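PDB 4MKO: monalysin from Pseudomonas entomophila, which forms beta-barrel pores in host membranes, lysing cells and damaging the gut of Drosophila as a virulence factor of the bacterium. Local coordinates for residues S90-Y95 with N158-A163; T137-V143 with K186-S192. All coordinates share one frame; numbering follows the deposited sequence. Where two conformers were deposited one is given.

Overall arrangement
From the N terminus the chain reaches 90-95, where helix 85-90 gives way to the loop before strand 95-96, and then passes through 137-143 on strand 136-151. Segment 158-163, in the loop before strand 165-170, returns to 90-95 and closes contact 1 over 62 intervening residues. Strand 173-191 then brings 186-192 back to 137-143, closing contact 2 over 42. The segments alternate along the chain, so the two closures cross rather than nest. Their centres lie about 31 Å apart on opposite sides of the centre of the chain. Contact 1 joins two loops; contact 2 joins neighbouring antiparallel strands of the mixed sheet.

Contact 1 of 2, residues S90-Y95 with N158-A163; sequences SVNAKY and NANAFA
The loop leaving helix 85-90 is held to the type I beta turn Asn-158 to Ala-161 by Asn-92, which donates to two successive carbonyls. Asn-92 N lies 2.7 Å from Ala-161 O, with an N-H...O angle of 166°; Asn-92 ND2 lies 3.0 Å from Asn-160 O, a partner close to the plane of the side-chain amide. With chi1 at -55°, CG sits beside the backbone N of Asn-92, which lets both donors reach the same bend of chain. Ala-93 CB packs on Ala-161 CB at 3.8 Å, next to this pair of bonds. In this aerolysin-like toxin, contact 1 therefore connects a loop inside the region inferred to be pore-forming to the loop that leads into strand 165-170. At the helix end a water bridges the segments: it donates to Ser-90 OG at 2.9 Å and accepts from Ala-163 N at 3.0 Å; Ser-90 OG is also hydrogen-bonded to Phe-87 O and to Trp-201 NE1. At the far end Tyr-95 meets Phe-162, their planes at 84°. Tyr-95 CE1 comes to the edge of the Phe-162 ring, 3.6 Å from Phe-162 CZ and near that ring's plane. Tyr-178 joins both aromatics to strand 173-191, since its ring stacks with that of Phe-162 and its OH is hydrogen-bonded to Tyr-95 OH.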
loop_
_atom_site.group_PDB
_atom_site.type_symbol
_atom_site.label_atom_id
_atom_site.label_comp_id
_atom_site.label_asym_id
_atom_site.label_seq_id
_atom_site.Cartn_x
_atom_site.Cartn_y
_atom_site.Cartn_z
ATOM N N SER A 90 10.376 5.882 -6.404
ATOM C CA SER A 90 9.515 6.978 -6.866
ATOM C C SER A 90 9.644 8.300 -6.084
ATOM O O SER A 90 9.437 9.346 -6.693
ATOM C CB SER A 90 8.048 6.537 -6.908
ATOM O OG SER A 90 7.431 6.522 -5.625
ATOM N N VAL A 91 9.952 8.269 -4.766
ATOM C CA VAL A 91 10.056 9.482 -3.946
ATOM C C VAL A 91 11.328 10.287 -4.325
ATOM O O VAL A 91 12.384 9.699 -4.541
ATOM C CB VAL A 91 9.918 9.168 -2.423
ATOM C CG1 VAL A 91 11.080 8.323 -1.896
ATOM C CG2 VAL A 91 9.727 10.435 -1.593
ATOM N N ASN A 92 11.210 11.618 -4.421
ATOM C CA ASN A 92 12.321 12.499 -4.795
ATOM C C ASN A 92 12.978 13.183 -3.600
ATOM O O ASN A 92 14.139 13.592 -3.687
ATOM C CB ASN A 92 11.851 13.533 -5.821
ATOM C CG ASN A 92 11.208 12.930 -7.052
ATOM O OD1 ASN A 92 11.765 12.044 -7.712
ATOM N ND2 ASN A 92 10.024 13.419 -7.402
ATOM N N ALA A 93 12.246 13.314 -2.496
ATOM C CA ALA A 93 12.719 13.979 -1.284
ATOM C C ALA A 93 13.070 12.986 -0.189
ATOM O O ALA A 93 12.646 11.823 -0.244
ATOM C CB ALA A 93 11.647 14.935 -0.779
ATOM N N LYS A 94 13.807 13.457 0.838
ATOM C CA LYS A 94 14.120 12.655 2.018
ATOM C C LYS A 94 12.747 12.346 2.662
ATOM O O LYS A 94 11.890 13.228 2.740
ATOM C CB LYS A 94 15.033 13.457 2.971
ATOM C CG LYS A 94 15.608 12.660 4.126
ATOM C CD LYS A 94 16.544 13.531 4.958
ATOM C CE LYS A 94 16.854 12.930 6.308
ATOM N NZ LYS A 94 17.713 13.828 7.125
ATOM N N TYR A 95 12.508 11.076 3.021
ATOM C CA TYR A 95 11.208 10.657 3.545
ATOM C C TYR A 95 11.377 9.588 4.617
ATOM O O TYR A 95 12.077 8.597 4.384
ATOM C CB TYR A 95 10.346 10.074 2.395
ATOM C CG TYR A 95 8.917 9.739 2.786
ATOM C CD1 TYR A 95 7.925 10.718 2.789
ATOM C CD2 TYR A 95 8.550 8.435 3.122
ATOM C CE1 TYR A 95 6.612 10.417 3.156
ATOM C CE2 TYR A 95 7.241 8.124 3.491
ATOM C CZ TYR A 95 6.274 9.118 3.515
ATOM O OH TYR A 95 4.978 8.807 3.882
ATOM N N ASN A 158 7.187 21.103 -0.612
ATOM C CA ASN A 158 7.334 19.748 -1.120
ATOM C C ASN A 158 6.376 19.376 -2.247
ATOM O O ASN A 158 6.024 18.207 -2.365
ATOM C CB ASN A 158 7.236 18.741 0.045
ATOM C CG ASN A 158 8.363 18.899 1.029
ATOM O OD1 ASN A 158 9.515 18.594 0.718
ATOM N ND2 ASN A 158 8.078 19.490 2.178
ATOM N N ALA A 159 6.038 20.329 -3.144
ATOM C CA ALA A 159 5.151 20.057 -4.286
ATOM C C ALA A 159 5.736 19.053 -5.302
ATOM O O ALA A 159 4.978 18.485 -6.095
ATOM C CB ALA A 159 4.781 21.363 -4.985
ATOM N N ASN A 160 7.072 18.824 -5.274
ATOM C CA ASN A 160 7.767 17.879 -6.164
ATOM C C ASN A 160 8.407 16.685 -5.430
ATOM O O ASN A 160 9.193 15.941 -6.031
ATOM C CB ASN A 160 8.806 18.614 -7.010
ATOM C CG ASN A 160 8.164 19.546 -8.001
ATOM O OD1 ASN A 160 7.460 19.121 -8.920
ATOM N ND2 ASN A 160 8.332 20.839 -7.791
ATOM N N ALA A 161 8.060 16.501 -4.148
ATOM C CA ALA A 161 8.587 15.410 -3.324
ATOM C C ALA A 161 8.189 14.024 -3.861
ATOM O O ALA A 161 8.992 13.097 -3.777
ATOM C CB ALA A 161 8.105 15.569 -1.887
ATOM N N PHE A 162 6.957 13.885 -4.418
ATOM C CA PHE A 162 6.438 12.592 -4.861
ATOM C C PHE A 162 6.172 12.500 -6.372
ATOM O O PHE A 162 5.965 13.520 -7.034
ATOM C CB PHE A 162 5.179 12.229 -4.038
ATOM C CG PHE A 162 5.417 12.244 -2.540
ATOM C CD1 PHE A 162 5.999 11.148 -1.898
ATOM C CD2 PHE A 162 5.132 13.377 -1.786
ATOM C CE1 PHE A 162 6.246 11.174 -0.519
ATOM C CE2 PHE A 162 5.376 13.402 -0.407
ATOM C CZ PHE A 162 5.944 12.307 0.215
ATOM N N ALA A 163 6.165 11.260 -6.908
ATOM C CA ALA A 163 5.896 10.983 -8.323
ATOM C C ALA A 163 4.480 11.492 -8.708
ATOM O O ALA A 163 4.290 12.024 -9.801
ATOM C CB ALA A 163 6.007 9.482 -8.590
HETATM O O HOH W 1 6.598 9.159 -4.826
#

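Contact 2 of 2, residues T137-V143 with K186-S192. With ACT (acetate ion), chain J.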
loop_
_atom_site.group_PDB
_atom_site.type_symbol
_atom_site.label_atom_id
_atom_site.label_comp_id
_atom_site.label_asym_id
_atom_site.label_seq_id
_atom_site.Cartn_x
_atom_site.Cartn_y
_atom_site.Cartn_z
ATOM N N THR A 137 3.108 -23.641 -14.718
ATOM C CA THR A 137 3.716 -22.323 -14.690
ATOM C C THR A 137 2.946 -21.559 -13.626
ATOM O O THR A 137 1.712 -21.576 -13.626
ATOM C CB THR A 137 3.713 -21.669 -16.072
ATOM O OG1 THR A 137 4.422 -22.527 -16.968
ATOM C CG2 THR A 137 4.377 -20.307 -16.063
ATOM N N PHE A 138 3.675 -20.938 -12.709
ATOM C CA PHE A 138 3.106 -20.244 -11.552
ATOM C C PHE A 138 3.693 -18.856 -11.395
ATOM O O PHE A 138 4.873 -18.635 -11.686
ATOM C CB PHE A 138 3.361 -21.056 -10.260
ATOM C CG PHE A 138 3.029 -22.525 -10.404
ATOM C CD1 PHE A 138 1.715 -22.965 -10.342
ATOM C CD2 PHE A 138 4.021 -23.452 -10.715
ATOM C CE1 PHE A 138 1.399 -24.320 -10.530
ATOM C CE2 PHE A 138 3.708 -24.806 -10.889
ATOM C CZ PHE A 138 2.397 -25.231 -10.790
ATOM N N VAL A 139 2.861 -17.930 -10.918
ATOM C CA VAL A 139 3.252 -16.538 -10.687
ATOM C C VAL A 139 3.116 -16.284 -9.203
ATOM O O VAL A 139 2.124 -16.684 -8.594
ATOM C CB VAL A 139 2.436 -15.507 -11.520
ATOM C CG1 VAL A 139 3.077 -14.123 -11.428
ATOM C CG2 VAL A 139 2.306 -15.944 -12.991
ATOM N N ILE A 140 4.127 -15.648 -8.633
ATOM C CA ILE A 140 4.181 -15.289 -7.227
ATOM C C ILE A 140 3.992 -13.792 -7.107
ATOM O O ILE A 140 4.648 -13.029 -7.821
ATOM C CB ILE A 140 5.522 -15.732 -6.605
ATOM C CG1 ILE A 140 5.740 -17.248 -6.846
ATOM C CG2 ILE A 140 5.569 -15.363 -5.107
ATOM C CD1 ILE A 140 7.113 -17.777 -6.392
ATOM N N TYR A 141 3.141 -13.376 -6.156
ATOM C CA TYR A 141 2.898 -11.955 -5.875
ATOM C C TYR A 141 3.016 -11.716 -4.382
ATOM O O TYR A 141 2.833 -12.654 -3.608
ATOM C CB TYR A 141 1.468 -11.553 -6.278
ATOM C CG TYR A 141 1.054 -11.931 -7.679
ATOM C CD1 TYR A 141 1.259 -11.061 -8.747
ATOM C CD2 TYR A 141 0.416 -13.144 -7.934
ATOM C CE1 TYR A 141 0.853 -11.400 -10.042
ATOM C CE2 TYR A 141 0.011 -13.493 -9.223
ATOM C CZ TYR A 141 0.199 -12.603 -10.267
ATOM O OH TYR A 141 -0.218 -12.961 -11.531
ATOM N N GLN A 142 3.277 -10.467 -3.968
ATOM C CA GLN A 142 3.291 -10.095 -2.544
ATOM C C GLN A 142 2.242 -8.995 -2.330
ATOM O O GLN A 142 2.111 -8.093 -3.164
ATOM C CB GLN A 142 4.659 -9.596 -2.082
ATOM C CG GLN A 142 4.738 -9.369 -0.561
ATOM C CD GLN A 142 6.110 -9.066 -0.018
ATOM O OE1 GLN A 142 7.096 -8.904 -0.752
ATOM N NE2 GLN A 142 6.198 -8.992 1.296
ATOM N N VAL A 143 1.543 -9.059 -1.193
ATOM C CA VAL A 143 0.524 -8.057 -0.839
ATOM C C VAL A 143 1.190 -6.735 -0.506
ATOM O O VAL A 143 2.107 -6.670 0.331
ATOM C CB VAL A 143 -0.377 -8.537 0.340
ATOM C CG1 VAL A 143 -1.304 -7.420 0.818
ATOM C CG2 VAL A 143 -1.170 -9.799 -0.032
ATOM N N LYS A 186 2.669 -11.527 3.356
ATOM C CA LYS A 186 1.681 -12.348 2.675
ATOM C C LYS A 186 2.023 -12.413 1.193
ATOM O O LYS A 186 2.280 -11.378 0.562
ATOM C CB LYS A 186 0.305 -11.717 2.893
ATOM C CG LYS A 186 -0.868 -12.611 2.615
ATOM C CD LYS A 186 -2.161 -12.017 3.162
ATOM C CE LYS A 186 -2.276 -12.113 4.668
ATOM N NZ LYS A 186 -3.608 -11.658 5.137
ATOM N N ARG A 187 2.048 -13.621 0.653
ATOM C CA ARG A 187 2.341 -13.835 -0.756
ATOM C C ARG A 187 1.346 -14.841 -1.328
ATOM O O ARG A 187 0.896 -15.741 -0.619
ATOM C CB ARG A 187 3.804 -14.285 -0.963
ATOM C CG ARG A 187 4.124 -15.699 -0.455
ATOM C CD ARG A 187 3.944 -16.765 -1.523
ATOM N NE ARG A 187 4.158 -18.110 -0.977
ATOM C CZ ARG A 187 3.230 -18.871 -0.402
ATOM N NH1 ARG A 187 1.989 -18.418 -0.247
ATOM N NH2 ARG A 187 3.540 -20.083 0.045
ATOM N N VAL A 188 1.052 -14.702 -2.614
ATOM C CA VAL A 188 0.100 -15.533 -3.334
ATOM C C VAL A 188 0.849 -16.227 -4.456
ATOM O O VAL A 188 1.641 -15.586 -5.136
ATOM C CB VAL A 188 -1.046 -14.639 -3.905
ATOM C CG1 VAL A 188 -2.054 -15.450 -4.728
ATOM C CG2 VAL A 188 -1.765 -13.871 -2.786
ATOM N N ILE A 189 0.542 -17.509 -4.690
ATOM C CA ILE A 189 1.082 -18.274 -5.824
ATOM C C ILE A 189 -0.117 -18.774 -6.613
ATOM O O ILE A 189 -0.986 -19.425 -6.042
ATOM C CB ILE A 189 2.047 -19.435 -5.416
ATOM C CG1 ILE A 189 3.207 -18.943 -4.510
ATOM C CG2 ILE A 189 2.604 -20.103 -6.686
ATOM C CD1 ILE A 189 4.083 -20.077 -3.950
ATOM N N VAL A 190 -0.193 -18.437 -7.914
ATOM C CA VAL A 190 -1.301 -18.867 -8.763
ATOM C C VAL A 190 -0.793 -19.487 -10.065
ATOM O O VAL A 190 0.187 -18.971 -10.615
ATOM C CB VAL A 190 -2.355 -17.760 -9.054
ATOM C CG1 VAL A 190 -3.153 -17.384 -7.799
ATOM C CG2 VAL A 190 -1.730 -16.532 -9.703
ATOM N N PRO A 191 -1.491 -20.507 -10.634
ATOM C CA PRO A 191 -1.087 -21.012 -11.960
ATOM C C PRO A 191 -1.241 -19.889 -12.984
ATOM O O PRO A 191 -2.111 -19.028 -12.801
ATOM C CB PRO A 191 -2.105 -22.137 -12.248
ATOM C CG PRO A 191 -2.674 -22.495 -10.922
ATOM C CD PRO A 191 -2.704 -21.199 -10.156
ATOM N N SER A 192 -0.408 -19.894 -14.045
ATOM C CA SER A 192 -0.430 -18.883 -15.108
ATOM C C SER A 192 -1.826 -18.728 -15.728
ATOM O O SER A 192 -2.154 -17.646 -16.205
ATOM C CB SER A 192 0.600 -19.210 -16.186
ATOM O OG SER A 192 0.352 -20.478 -16.769
HETATM C C ACT J . -3.122 -11.797 8.999
HETATM O O ACT J . -3.577 -11.481 7.884
HETATM O OXT ACT J . -3.075 -11.038 10.009
HETATM C CH3 ACT J . -2.590 -13.228 9.140
#
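Val-190 O is gripped by two groups of the opposing strand: Val-139 N donates to it at 2.9 Å, and Phe-138 CA makes a CA-H...O contact with the same oxygen at 3.3 Å. The pattern recurs at Val-188 O, with Tyr-141 N and Ile-140 CA, and at Lys-186 O, with Val-143 N and Gln-142 CA. The N-to-C directions of the two short segments are 157° apart, an antiparallel pairing; Val-139 with Val-190 is hydrogen-bonded, Ile-140 with Ile-189 non-hydrogen-bonded. On one face Tyr-141 and Val-190 cross at about a right angle: Val-190 CG2 lies in the plane of the phenol at its edge, 3.5 Å from Tyr-141 CE2. On the other face Ile-140 and Ile-189 lie side by side, CG1 to CG1 at 3.8 Å. That face is covered by strands 72-81 and 124-133, which belong to the region inferred to be pore-forming and, as in other aerolysin-like toxins, probably rearrange on membrane insertion. Two polar side chains tie the sheet to these strands. Arg-187 is bent at chi2 (92°); one guanidinium face lies against Ile-189 CD1, which is 3.4 Å from the plane and offset toward the rim, and the group hydrogen-bonds through NE to Tyr-77 OH and through NH2 to Thr-130 OG1. Gln-142 runs out extended beyond CG (chi2 172°), and its NE2 donates to Thr-80 O on strand 72-81 and to Gln-184 O, within the sheet itself. Lys-186 NZ forms a salt bridge with Asp-17 and hydrogen-bonds at 2.8 Å to O of an acetate, probably from the crystallisation liquor.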